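Local atomic coordinates of uncharacterized protein VP1736 (Vibrio parahaemolyticus, PDB entry 3LXQ), a protein that is of unknown function but carries a sulfatase-family domain of the alkaline phosphatase superfamily, an alpha/beta fold built round a mixed sheet. Residues Leu155-Phe163 / Tyr439-Lys447; Ala227-Ser235 / Ala289-Asp297. One frame throughout, in Å; residues are numbered along the deposited sequence.

Contact 1: Leu155-Phe163 / Tyr439-Lys447; sequences LSKSQTGFF and YQNNWYSSK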
ATOM      1  N   LEU A 155     -15.912   2.321  -6.236  1.00 37.81           N
ATOM      2  CA  LEU A 155     -17.088   1.472  -6.419  1.00 40.01           C
ATOM      3  C   LEU A 155     -18.224   1.946  -5.517  1.00 42.24           C
ATOM      4  O   LEU A 155     -17.978   2.436  -4.423  1.00 41.43           O
ATOM      5  CB  LEU A 155     -16.742  -0.004  -6.212  1.00 38.28           C
ATOM      6  CG  LEU A 155     -15.730  -0.583  -7.207  1.00 36.63           C
ATOM      7  CD1 LEU A 155     -15.442  -2.031  -6.877  1.00 35.25           C
ATOM      8  CD2 LEU A 155     -16.209  -0.464  -8.661  1.00 39.00           C
ATOM      9  N   SER A 156     -19.458   1.817  -5.993  1.00 45.68           N
ATOM     10  CA  SER A 156     -20.612   2.415  -5.321  1.00 49.27           C
ATOM     11  C   SER A 156     -20.999   1.750  -3.989  1.00 49.44           C
ATOM     12  O   SER A 156     -21.401   2.440  -3.039  1.00 50.69           O
ATOM     13  CB  SER A 156     -21.814   2.484  -6.270  1.00 53.35           C
ATOM     14  OG  SER A 156     -22.188   1.191  -6.707  1.00 55.92           O
ATOM     15  N   LYS A 157     -20.867   0.427  -3.913  1.00 48.67           N
ATOM     16  CA  LYS A 157     -21.191  -0.308  -2.683  1.00 49.15           C
ATOM     17  C   LYS A 157     -20.195  -0.071  -1.542  1.00 46.37           C
ATOM     18  O   LYS A 157     -20.544  -0.224  -0.372  1.00 47.06           O
ATOM     19  CB  LYS A 157     -21.339  -1.807  -2.962  1.00 49.62           C
ATOM     20  CG  LYS A 157     -22.552  -2.154  -3.828  1.00 53.97           C
ATOM     21  CD  LYS A 157     -22.580  -3.629  -4.213  1.00 55.25           C
ATOM     22  CE  LYS A 157     -23.208  -4.496  -3.131  1.00 57.48           C
ATOM     23  NZ  LYS A 157     -23.136  -5.934  -3.516  1.00 58.03           N
ATOM     24  N   SER A 158     -18.962   0.303  -1.886  1.00 43.22           N
ATOM     25  CA  SER A 158     -17.908   0.519  -0.886  1.00 40.74           C
ATOM     26  C   SER A 158     -17.792   1.960  -0.372  1.00 41.45           C
ATOM     27  O   SER A 158     -16.807   2.309   0.297  1.00 39.13           O
ATOM     28  CB  SER A 158     -16.565   0.043  -1.431  1.00 37.95           C
ATOM     29  OG  SER A 158     -16.521   0.086  -2.849  1.00 37.99           O
ATOM     30  N   GLN A 159     -18.796   2.791  -0.675  1.00 44.16           N
ATOM     31  CA  GLN A 159     -18.732   4.217  -0.337  1.00 45.56           C
ATOM     32  C   GLN A 159     -19.055   4.501   1.131  1.00 47.09           C
ATOM     33  O   GLN A 159     -18.732   5.573   1.660  1.00 47.64           O
ATOM     34  CB  GLN A 159     -19.617   5.049  -1.273  1.00 48.34           C
ATOM     35  CG  GLN A 159     -19.146   5.040  -2.725  1.00 48.64           C
ATOM     36  CD  GLN A 159     -17.660   5.359  -2.862  1.00 48.08           C
ATOM     37  OE1 GLN A 159     -16.857   4.500  -3.234  1.00 45.23           O
ATOM     38  NE2 GLN A 159     -17.291   6.599  -2.551  1.00 50.23           N
ATOM     39  N   THR A 160     -19.677   3.527   1.786  1.00 48.25           N
ATOM     40  CA  THR A 160     -20.067   3.655   3.186  1.00 49.72           C
ATOM     41  C   THR A 160     -19.995   2.298   3.872  1.00 48.57           C
ATOM     42  O   THR A 160     -20.321   1.272   3.271  1.00 48.30           O
ATOM     43  CB  THR A 160     -21.489   4.268   3.327  1.00 53.86           C
ATOM     44  OG1 THR A 160     -21.858   4.338   4.710  1.00 56.62           O
ATOM     45  CG2 THR A 160     -22.529   3.442   2.565  1.00 56.22           C
ATOM     46  N   GLY A 161     -19.569   2.306   5.133  1.00 47.90           N
ATOM     47  CA  GLY A 161     -19.461   1.086   5.922  1.00 47.26           C
ATOM     48  C   GLY A 161     -18.630  -0.052   5.332  1.00 43.82           C
ATOM     49  O   GLY A 161     -18.870  -1.213   5.633  1.00 44.16           O
ATOM     50  N   PHE A 162     -17.660   0.268   4.483  1.00 41.31           N
ATOM     51  CA  PHE A 162     -16.699  -0.737   4.018  1.00 38.88           C
ATOM     52  C   PHE A 162     -15.609  -0.824   5.079  1.00 37.64           C
ATOM     53  O   PHE A 162     -15.357   0.151   5.799  1.00 37.93           O
ATOM     54  CB  PHE A 162     -16.119  -0.325   2.664  1.00 37.11           C
ATOM     55  CG  PHE A 162     -15.447  -1.449   1.894  1.00 36.21           C
ATOM     56  CD1 PHE A 162     -16.201  -2.388   1.199  1.00 36.76           C
ATOM     57  CD2 PHE A 162     -14.052  -1.524   1.823  1.00 33.25           C
ATOM     58  CE1 PHE A 162     -15.592  -3.395   0.473  1.00 34.72           C
ATOM     59  CE2 PHE A 162     -13.425  -2.540   1.117  1.00 31.47           C
ATOM     60  CZ  PHE A 162     -14.193  -3.478   0.425  1.00 33.45           C
ATOM     61  N   PHE A 163     -14.961  -1.979   5.204  1.00 35.99           N
ATOM     62  CA  PHE A 163     -13.883  -2.072   6.169  1.00 35.01           C
ATOM     63  C   PHE A 163     -12.666  -1.224   5.791  1.00 33.47           C
ATOM     64  O   PHE A 163     -12.136  -1.338   4.677  1.00 31.85           O
ATOM     65  CB  PHE A 163     -13.441  -3.518   6.465  1.00 34.62           C
ATOM     66  CG  PHE A 163     -12.247  -3.565   7.371  1.00 34.63           C
ATOM     67  CD1 PHE A 163     -12.401  -3.492   8.750  1.00 34.81           C
ATOM     68  CD2 PHE A 163     -10.966  -3.532   6.843  1.00 31.02           C
ATOM     69  CE1 PHE A 163     -11.285  -3.470   9.586  1.00 35.83           C
ATOM     70  CE2 PHE A 163      -9.852  -3.500   7.677  1.00 31.38           C
ATOM     71  CZ  PHE A 163     -10.004  -3.485   9.028  1.00 33.21           C
ATOM     72  N   TYR A 439     -16.896  -8.253  -2.709  1.00 41.33           N
ATOM     73  CA  TYR A 439     -17.569  -7.013  -3.070  1.00 43.12           C
ATOM     74  C   TYR A 439     -19.046  -7.264  -3.372  1.00 46.08           C
ATOM     75  O   TYR A 439     -19.916  -6.633  -2.771  1.00 47.23           O
ATOM     76  CB  TYR A 439     -16.871  -6.328  -4.258  1.00 43.71           C
ATOM     77  CG  TYR A 439     -17.588  -5.077  -4.711  1.00 45.21           C
ATOM     78  CD1 TYR A 439     -18.376  -5.075  -5.859  1.00 48.48           C
ATOM     79  CD2 TYR A 439     -17.510  -3.904  -3.964  1.00 45.00           C
ATOM     80  CE1 TYR A 439     -19.056  -3.928  -6.258  1.00 50.63           C
ATOM     81  CE2 TYR A 439     -18.186  -2.760  -4.348  1.00 46.53           C
ATOM     82  CZ  TYR A 439     -18.951  -2.776  -5.495  1.00 49.93           C
ATOM     83  OH  TYR A 439     -19.613  -1.634  -5.872  1.00 52.95           O
ATOM     84  N   GLN A 440     -19.317  -8.191  -4.292  1.00 47.92           N
ATOM     85  CA  GLN A 440     -20.684  -8.602  -4.627  1.00 51.46           C
ATOM     86  C   GLN A 440     -21.532  -8.972  -3.416  1.00 51.49           C
ATOM     87  O   GLN A 440     -22.720  -8.661  -3.376  1.00 53.22           O
ATOM     88  CB  GLN A 440     -20.677  -9.808  -5.567  1.00 53.53           C
ATOM     89  CG  GLN A 440     -20.190  -9.522  -6.964  1.00 57.00           C
ATOM     90  CD  GLN A 440     -20.267 -10.750  -7.861  1.00 62.00           C
ATOM     91  OE1 GLN A 440     -21.224 -11.534  -7.793  1.00 64.52           O
ATOM     92  NE2 GLN A 440     -19.258 -10.920  -8.715  1.00 62.47           N
ATOM     93  N   ASN A 441     -20.922  -9.640  -2.437  1.00 49.16           N
ATOM     94  CA  ASN A 441     -21.683 -10.226  -1.338  1.00 49.95           C
ATOM     95  C   ASN A 441     -21.565  -9.511   0.003  1.00 48.84           C
ATOM     96  O   ASN A 441     -22.140  -9.961   0.999  1.00 49.43           O
ATOM     97  CB  ASN A 441     -21.370 -11.715  -1.202  1.00 49.92           C
ATOM     98  CG  ASN A 441     -21.773 -12.503  -2.435  1.00 52.36           C
ATOM     99  OD1 ASN A 441     -22.862 -13.058  -2.496  1.00 56.19           O
ATOM    100  ND2 ASN A 441     -20.903 -12.530  -3.436  1.00 52.12           N
ATOM    101  N   ASN A 442     -20.852  -8.387   0.010  1.00 47.29           N
ATOM    102  CA  ASN A 442     -20.681  -7.555   1.210  1.00 46.81           C
ATOM    103  C   ASN A 442     -19.917  -8.275   2.307  1.00 45.47           C
ATOM    104  O   ASN A 442     -20.278  -8.213   3.489  1.00 46.02           O
ATOM    105  CB  ASN A 442     -22.029  -7.042   1.730  1.00 49.56           C
ATOM    106  CG  ASN A 442     -22.866  -6.424   0.637  1.00 51.90           C
ATOM    107  OD1 ASN A 442     -23.841  -7.019   0.183  1.00 53.44           O
ATOM    108  ND2 ASN A 442     -22.466  -5.239   0.180  1.00 51.83           N
ATOM    109  N   TRP A 443     -18.832  -8.932   1.901  1.00 43.67           N
ATOM    110  CA  TRP A 443     -18.025  -9.714   2.828  1.00 42.72           C
ATOM    111  C   TRP A 443     -16.945  -8.881   3.489  1.00 41.39           C
ATOM    112  O   TRP A 443     -16.164  -9.395   4.289  1.00 41.03           O
ATOM    113  CB  TRP A 443     -17.394 -10.925   2.136  1.00 41.93           C
ATOM    114  CG  TRP A 443     -18.371 -12.008   1.749  1.00 43.24           C
ATOM    115  CD1 TRP A 443     -19.643 -12.207   2.243  1.00 44.27           C
ATOM    116  CD2 TRP A 443     -18.138 -13.065   0.808  1.00 43.66           C
ATOM    117  NE1 TRP A 443     -20.210 -13.316   1.649  1.00 44.93           N
ATOM    118  CE2 TRP A 443     -19.307 -13.863   0.772  1.00 45.03           C
ATOM    119  CE3 TRP A 443     -17.051 -13.421  -0.003  1.00 42.32           C
ATOM    120  CZ2 TRP A 443     -19.419 -14.986  -0.054  1.00 46.65           C
ATOM    121  CZ3 TRP A 443     -17.167 -14.534  -0.829  1.00 43.23           C
ATOM    122  CH2 TRP A 443     -18.344 -15.300  -0.851  1.00 45.56           C
ATOM    123  N   TYR A 444     -16.927  -7.589   3.190  1.00 40.61           N
ATOM    124  CA  TYR A 444     -15.822  -6.763   3.625  1.00 40.17           C
ATOM    125  C   TYR A 444     -16.284  -5.467   4.296  1.00 41.50           C
ATOM    126  O   TYR A 444     -15.676  -4.409   4.119  1.00 41.33           O
ATOM    127  CB  TYR A 444     -14.863  -6.517   2.447  1.00 38.32           C
ATOM    128  CG  TYR A 444     -13.401  -6.507   2.827  1.00 37.29           C
ATOM    129  CD1 TYR A 444     -12.685  -7.701   2.994  1.00 37.02           C
ATOM    130  CD2 TYR A 444     -12.718  -5.306   3.001  1.00 37.34           C
ATOM    131  CE1 TYR A 444     -11.327  -7.686   3.334  1.00 33.97           C
ATOM    132  CE2 TYR A 444     -11.374  -5.278   3.334  1.00 36.16           C
ATOM    133  CZ  TYR A 444     -10.680  -6.468   3.495  1.00 35.65           C
ATOM    134  OH  TYR A 444      -9.347  -6.409   3.837  1.00 34.95           O
ATOM    135  N   SER A 445     -17.344  -5.580   5.095  1.00 43.19           N
ATOM    136  CA  SER A 445     -17.920  -4.452   5.802  1.00 45.04           C
ATOM    137  C   SER A 445     -17.131  -4.123   7.065  1.00 45.78           C
ATOM    138  O   SER A 445     -16.292  -4.907   7.503  1.00 44.57           O
ATOM    139  CB  SER A 445     -19.344  -4.793   6.200  1.00 47.27           C
ATOM    140  OG  SER A 445     -19.330  -5.606   7.356  1.00 50.16           O
ATOM    141  N   SER A 446     -17.426  -2.967   7.657  1.00 47.78           N
ATOM    142  CA  SER A 446     -16.853  -2.597   8.954  1.00 49.89           C
ATOM    143  C   SER A 446     -17.656  -3.045  10.166  1.00 52.48           C
ATOM    144  O   SER A 446     -17.365  -2.603  11.285  1.00 55.72           O
ATOM    145  CB  SER A 446     -16.545  -1.089   9.049  1.00 51.31           C
ATOM    146  OG  SER A 446     -17.449  -0.291   8.312  1.00 51.17           O
ATOM    147  N   LYS A 447     -18.644  -3.924   9.972  1.00 52.13           N
ATOM    148  CA  LYS A 447     -19.416  -4.457  11.110  1.00 54.60           C
ATOM    149  C   LYS A 447     -18.518  -5.313  12.013  1.00 55.21           C
ATOM    150  O   LYS A 447     -17.705  -6.110  11.524  1.00 52.29           O
ATOM    151  CB  LYS A 447     -20.635  -5.264  10.646  1.00 54.58           C
TER

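Contact 2: Ala227-Ser235 / Ala289-Asp297; sequences ADEEFERLS and AKKSSYWDD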
ATOM      1  N   ALA A 227       2.384  18.221   7.111  1.00 47.37           N
ATOM      2  CA  ALA A 227       2.279  16.985   7.859  1.00 46.42           C
ATOM      3  C   ALA A 227       2.894  17.215   9.233  1.00 47.59           C
ATOM      4  O   ALA A 227       2.194  17.153  10.252  1.00 48.43           O
ATOM      5  CB  ALA A 227       2.978  15.865   7.116  1.00 44.68           C
ATOM      6  N   ASP A 228       4.190  17.532   9.236  1.00 47.76           N
ATOM      7  CA  ASP A 228       4.953  17.899  10.445  1.00 49.22           C
ATOM      8  C   ASP A 228       4.225  18.895  11.362  1.00 51.77           C
ATOM      9  O   ASP A 228       4.345  18.816  12.592  1.00 53.26           O
ATOM     10  CB  ASP A 228       6.335  18.441  10.041  1.00 49.05           C
ATOM     11  CG  ASP A 228       7.118  19.017  11.221  1.00 51.22           C
ATOM     12  OD1 ASP A 228       7.120  20.256  11.353  1.00 52.19           O
ATOM     13  OD2 ASP A 228       7.718  18.243  12.004  1.00 48.68           O
ATOM     14  N   GLU A 229       3.496  19.831  10.752  1.00 52.78           N
ATOM     15  CA  GLU A 229       2.651  20.810  11.464  1.00 55.43           C
ATOM     16  C   GLU A 229       1.463  20.133  12.149  1.00 55.40           C
ATOM     17  O   GLU A 229       1.149  20.424  13.304  1.00 57.91           O
ATOM     18  CB  GLU A 229       2.100  21.863  10.486  1.00 56.18           C
ATOM     19  CG  GLU A 229       2.620  23.281  10.634  1.00 59.07           C
ATOM     20  CD  GLU A 229       1.703  24.314   9.977  1.00 60.12           C
ATOM     21  OE1 GLU A 229       1.074  24.010   8.934  1.00 59.30           O
ATOM     22  OE2 GLU A 229       1.601  25.435  10.517  1.00 64.64           O
ATOM     23  N   GLU A 230       0.803  19.243  11.414  1.00 53.03           N
ATOM     24  CA  GLU A 230      -0.400  18.558  11.873  1.00 52.99           C
ATOM     25  C   GLU A 230      -0.085  17.539  12.952  1.00 52.77           C
ATOM     26  O   GLU A 230      -0.915  17.268  13.815  1.00 53.78           O
ATOM     27  CB  GLU A 230      -1.066  17.834  10.690  1.00 51.19           C
ATOM     28  CG  GLU A 230      -1.989  18.718   9.866  1.00 52.67           C
ATOM     29  CD  GLU A 230      -3.238  19.122  10.642  1.00 57.19           C
ATOM     30  OE1 GLU A 230      -3.268  20.250  11.180  1.00 61.20           O
ATOM     31  OE2 GLU A 230      -4.179  18.306  10.743  1.00 57.14           O
ATOM     32  N   PHE A 231       1.106  16.951  12.863  1.00 51.52           N
ATOM     33  CA  PHE A 231       1.505  15.879  13.762  1.00 51.00           C
ATOM     34  C   PHE A 231       1.957  16.486  15.075  1.00 53.69           C
ATOM     35  O   PHE A 231       1.579  16.002  16.134  1.00 54.62           O
ATOM     36  CB  PHE A 231       2.627  15.029  13.159  1.00 48.95           C
ATOM     37  CG  PHE A 231       2.258  14.335  11.863  1.00 45.53           C
ATOM     38  CD1 PHE A 231       0.938  14.005  11.574  1.00 42.39           C
ATOM     39  CD2 PHE A 231       3.248  13.995  10.946  1.00 43.12           C
ATOM     40  CE1 PHE A 231       0.608  13.367  10.394  1.00 41.23           C
ATOM     41  CE2 PHE A 231       2.919  13.338   9.752  1.00 42.33           C
ATOM     42  CZ  PHE A 231       1.591  13.033   9.481  1.00 39.47           C
ATOM     43  N   GLU A 232       2.758  17.549  15.004  1.00 55.04           N
ATOM     44  CA  GLU A 232       3.183  18.264  16.218  1.00 58.13           C
ATOM     45  C   GLU A 232       2.002  18.926  16.920  1.00 60.25           C
ATOM     46  O   GLU A 232       2.044  19.171  18.131  1.00 62.73           O
ATOM     47  CB  GLU A 232       4.275  19.286  15.915  1.00 58.72           C
ATOM     48  CG  GLU A 232       5.400  19.283  16.957  1.00 61.26           C
ATOM     49  CD  GLU A 232       6.769  19.121  16.315  1.00 61.06           C
ATOM     50  OE1 GLU A 232       6.895  19.296  15.074  1.00 58.39           O
ATOM     51  OE2 GLU A 232       7.722  18.803  17.047  1.00 61.77           O
ATOM     52  N   ARG A 233       0.958  19.202  16.141  1.00 60.10           N
ATOM     53  CA  ARG A 233      -0.323  19.677  16.647  1.00 62.53           C
ATOM     54  C   ARG A 233      -1.058  18.550  17.366  1.00 62.41           C
ATOM     55  O   ARG A 233      -1.358  18.669  18.558  1.00 64.61           O
ATOM     56  CB  ARG A 233      -1.179  20.229  15.498  1.00 62.40           C
ATOM     57  CG  ARG A 233      -2.463  20.960  15.922  1.00 66.01           C
ATOM     58  CD  ARG A 233      -3.505  19.990  16.512  1.00 67.30           C
ATOM     59  NE  ARG A 233      -4.823  20.059  15.877  1.00 68.67           N
ATOM     60  CZ  ARG A 233      -5.039  20.117  14.567  1.00 67.33           C
ATOM     61  NH1 ARG A 233      -6.280  20.167  14.109  1.00 68.85           N
ATOM     62  NH2 ARG A 233      -4.025  20.108  13.710  1.00 65.33           N
ATOM     63  N   LEU A 234      -1.337  17.462  16.645  1.00 60.18           N
ATOM     64  CA  LEU A 234      -2.093  16.331  17.200  1.00 60.33           C
ATOM     65  C   LEU A 234      -1.424  15.709  18.435  1.00 61.87           C
ATOM     66  O   LEU A 234      -2.108  15.236  19.350  1.00 63.16           O
ATOM     67  CB  LEU A 234      -2.371  15.264  16.128  1.00 57.62           C
ATOM     68  CG  LEU A 234      -3.400  15.593  15.032  1.00 56.14           C
ATOM     69  CD1 LEU A 234      -3.213  14.701  13.794  1.00 53.82           C
ATOM     70  CD2 LEU A 234      -4.849  15.529  15.550  1.00 56.53           C
ATOM     71  N   SER A 235      -0.093  15.745  18.468  1.00 61.86           N
ATOM     72  CA  SER A 235       0.677  15.150  19.560  1.00 63.34           C
ATOM     73  C   SER A 235       0.541  15.935  20.862  1.00 66.41           C
ATOM     74  O   SER A 235       0.821  15.403  21.935  1.00 67.77           O
ATOM     75  CB  SER A 235       2.155  15.018  19.174  1.00 62.55           C
ATOM     76  OG  SER A 235       2.755  16.295  18.994  1.00 64.74           O
ATOM     77  N   ALA A 289      11.081  15.369  11.441  1.00 51.95           N
ATOM     78  CA  ALA A 289      10.432  14.299  12.197  1.00 51.25           C
ATOM     79  C   ALA A 289      11.295  13.780  13.353  1.00 52.41           C
ATOM     80  O   ALA A 289      10.794  13.501  14.451  1.00 52.57           O
ATOM     81  CB  ALA A 289      10.050  13.151  11.257  1.00 49.71           C
ATOM     82  N   LYS A 290      12.595  13.655  13.096  1.00 53.02           N
ATOM     83  CA  LYS A 290      13.521  13.082  14.057  1.00 54.21           C
ATOM     84  C   LYS A 290      13.830  14.011  15.233  1.00 55.68           C
ATOM     85  O   LYS A 290      14.336  13.563  16.260  1.00 57.01           O
ATOM     86  CB  LYS A 290      14.813  12.678  13.358  1.00 54.99           C
ATOM     87  CG  LYS A 290      14.697  11.428  12.501  1.00 54.11           C
ATOM     88  CD  LYS A 290      15.964  11.265  11.688  1.00 55.81           C
ATOM     89  CE  LYS A 290      16.060   9.903  11.061  1.00 55.98           C
ATOM     90  NZ  LYS A 290      17.167   9.868  10.053  1.00 58.22           N
ATOM     91  N   LYS A 291      13.541  15.300  15.079  1.00 55.88           N
ATOM     92  CA  LYS A 291      13.705  16.261  16.179  1.00 57.50           C
ATOM     93  C   LYS A 291      12.340  16.769  16.666  1.00 57.11           C
ATOM     94  O   LYS A 291      12.241  17.847  17.257  1.00 58.50           O
ATOM     95  CB  LYS A 291      14.607  17.417  15.747  1.00 59.30           C
ATOM     96  N   SER A 292      11.303  15.959  16.433  1.00 55.09           N
ATOM     97  CA  SER A 292       9.910  16.337  16.696  1.00 54.98           C
ATOM     98  C   SER A 292       9.388  15.812  18.033  1.00 55.65           C
ATOM     99  O   SER A 292      10.046  14.996  18.684  1.00 55.64           O
ATOM    100  CB  SER A 292       9.010  15.817  15.570  1.00 53.30           C
ATOM    101  OG  SER A 292       8.892  14.400  15.636  1.00 50.68           O
ATOM    102  N   SER A 293       8.195  16.262  18.421  1.00 56.35           N
ATOM    103  CA  SER A 293       7.587  15.845  19.683  1.00 57.76           C
ATOM    104  C   SER A 293       6.737  14.587  19.536  1.00 57.20           C
ATOM    105  O   SER A 293       6.270  14.024  20.529  1.00 57.78           O
ATOM    106  CB  SER A 293       6.761  16.987  20.302  1.00 59.76           C
ATOM    107  OG  SER A 293       5.376  16.872  19.995  1.00 59.81           O
ATOM    108  N   TYR A 294       6.533  14.149  18.294  1.00 65.92           N
ATOM    109  CA  TYR A 294       5.755  12.947  18.032  1.00 62.25           C
ATOM    110  C   TYR A 294       6.627  11.702  17.769  1.00 59.58           C
ATOM    111  O   TYR A 294       6.117  10.581  17.763  1.00 56.67           O
ATOM    112  CB  TYR A 294       4.751  13.194  16.889  1.00 61.00           C
ATOM    113  CG  TYR A 294       5.346  13.789  15.626  1.00 60.39           C
ATOM    114  CD1 TYR A 294       5.942  12.976  14.664  1.00 58.03           C
ATOM    115  CD2 TYR A 294       5.299  15.159  15.387  1.00 65.19           C
ATOM    116  CE1 TYR A 294       6.491  13.509  13.500  1.00 57.44           C
ATOM    117  CE2 TYR A 294       5.841  15.705  14.222  1.00 65.02           C
ATOM    118  CZ  TYR A 294       6.435  14.872  13.288  1.00 61.28           C
ATOM    119  OH  TYR A 294       6.977  15.400  12.140  1.00 62.43           O
ATOM    120  N   TRP A 295       7.935  11.910  17.577  1.00 60.80           N
ATOM    121  CA  TRP A 295       8.852  10.851  17.124  1.00 58.76           C
ATOM    122  C   TRP A 295       8.878   9.599  17.998  1.00 58.14           C
ATOM    123  O   TRP A 295       8.854   8.474  17.477  1.00 55.06           O
ATOM    124  CB  TRP A 295      10.281  11.377  16.958  1.00 61.14           C
ATOM    125  CG  TRP A 295      11.208  10.327  16.402  1.00 59.83           C
ATOM    126  CD1 TRP A 295      12.139   9.603  17.093  1.00 61.20           C
ATOM    127  CD2 TRP A 295      11.259   9.857  15.048  1.00 57.76           C
ATOM    128  NE1 TRP A 295      12.782   8.729  16.250  1.00 60.31           N
ATOM    129  CE2 TRP A 295      12.262   8.862  14.990  1.00 57.71           C
ATOM    130  CE3 TRP A 295      10.568  10.195  13.873  1.00 55.77           C
ATOM    131  CZ2 TRP A 295      12.591   8.195  13.802  1.00 56.56           C
ATOM    132  CZ3 TRP A 295      10.893   9.531  12.692  1.00 54.19           C
ATOM    133  CH2 TRP A 295      11.892   8.539  12.666  1.00 54.86           C
ATOM    134  N   ASP A 296       8.933   9.806  19.311  1.00 61.24           N
ATOM    135  CA  ASP A 296       8.924   8.715  20.289  1.00 61.95           C
ATOM    136  C   ASP A 296       7.712   7.809  20.123  1.00 59.45           C
ATOM    137  O   ASP A 296       7.789   6.598  20.338  1.00 58.70           O
ATOM    138  CB  ASP A 296       8.909   9.286  21.715  1.00 65.96           C
ATOM    139  CG  ASP A 296      10.285   9.688  22.205  1.00 69.68           C
ATOM    140  OD1 ASP A 296      11.264   9.587  21.432  1.00 68.73           O
ATOM    141  OD2 ASP A 296      10.386  10.106  23.383  1.00 74.79           O
ATOM    142  N   ASP A 297       6.600   8.409  19.712  1.00 58.85           N
ATOM    143  CA  ASP A 297       5.291   7.802  19.871  1.00 57.88           C
ATOM    144  C   ASP A 297       4.678   7.297  18.555  1.00 53.83           C
ATOM    145  O   ASP A 297       3.491   6.955  18.520  1.00 53.14           O
ATOM    146  CB  ASP A 297       4.370   8.833  20.535  1.00 61.30           C
ATOM    147  CG  ASP A 297       3.133   8.215  21.168  1.00 63.58           C
ATOM    148  OD1 ASP A 297       2.255   9.002  21.595  1.00 69.09           O
ATOM    149  OD2 ASP A 297       3.031   6.970  21.254  1.00 61.92           O
TER

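Contact 1: Leu155-Phe163 / Tyr439-Lys447
Tyr444 O is gripped by the backbone N of Phe163, 2.8 Å away and with a nearly straight N-H (163°), and the same carbonyl oxygen sits over the centre of the Phe162 ring, 3.5 Å above its plane. Two residues along the tail, Ser446 N donates to Gly161 O at 3.0 Å. These two bonds frame a single beta bridge between Phe162 and Ser445. Swung anti to its backbone N (chi1 -163°), Phe162 CG carries the ring back across the bridge, where Phe162 CE2 lies 3.4 Å from Tyr444 CD2. Phe163 turns an edge toward the face of Tyr444, offset and almost perpendicular (planes at 88°), completing a three-ring aromatic cluster. A second patch gathers round Tyr439. Leu155 CD1 lies over one face of that ring in a CH-pi contact, 3.8 Å from its centroid, while Tyr439 OH accepts from Lys157 N at 3.1 Å. The bent lysine chain runs on past the ring, bringing Lys157 NZ to 2.8 Å from Gln440 O beside the Schellman motif at Asn442. The contact thus fastens the end of helix 422-441 and the tail beyond it to the loop between helices 133-141 and 165-171. Phe144 adds a further ring to the cluster, Thr142 O takes the Tyr444 hydroxyl, and Trp443 packs the tail on helix 50-61.

Contact 2: Ala227-Ser235 / Ala289-Asp297
Tyr294 lays one face of its ring over the CB of Phe231, which stands 3.6 Å from the ring centroid and 18° off the normal, a CH-pi contact. The Phe231 ring beyond it presents its edge to that face, with planes at 78° and centroids 5.5 Å apart, so the pair is edge-to-face. Across the opposite face, Ser292 OG lies 3.2 Å above the plane and over its centre, which leaves the tyrosine sandwiched between the helix and its own loop. Its CG takes the position between the backbone N and the carbonyl carbon (chi1 51°), directing the ring along the helix flank until Tyr294 OH donates to Asp228 OD2 at 2.9 Å. That oxygen is met on its anti side, while Asp228 OD1 pairs with Lys288, so both carboxylate oxygens have partners. One turn farther on, Glu232 OE2 receives Ser293 N at 2.9 Å, from above the carboxylate plane. The hydroxyls Ser235 OG and Ser293 OG, 2.9 Å apart, close the contact near the helix end. Phe231 continues inward onto Phe241, Val245 and Val89, reaching the central sheet. Helix 220-234 thus packs beside the loop that leads from helix 271-289 into strand 298-304 of the mixed sheet, a helix-on-sheet layering consistent with the alpha/beta fold expected of the alkaline phosphatase superfamily.

Contacts 1 and 2 lie 33 Å apart between centres, with nearest atoms about 20 Å apart, and do not touch. Along the chain the order is 155-163, 227-235, 289-297, 439-447, so contact 2 is nested within the loop closed by contact 1. Contact 2 joins helix 220-234 to the loop between helix 271-289 and strand 298-304, beside the mixed sheet that also holds strand 241-246. Contact 1 joins loop 155-163 to the end of helix 422-441, which follows the five-stranded antiparallel sheet in the chain, and to the tail after it. One therefore ties local layers together; the other joins the C-terminal tail to a loop 276 residues earlier.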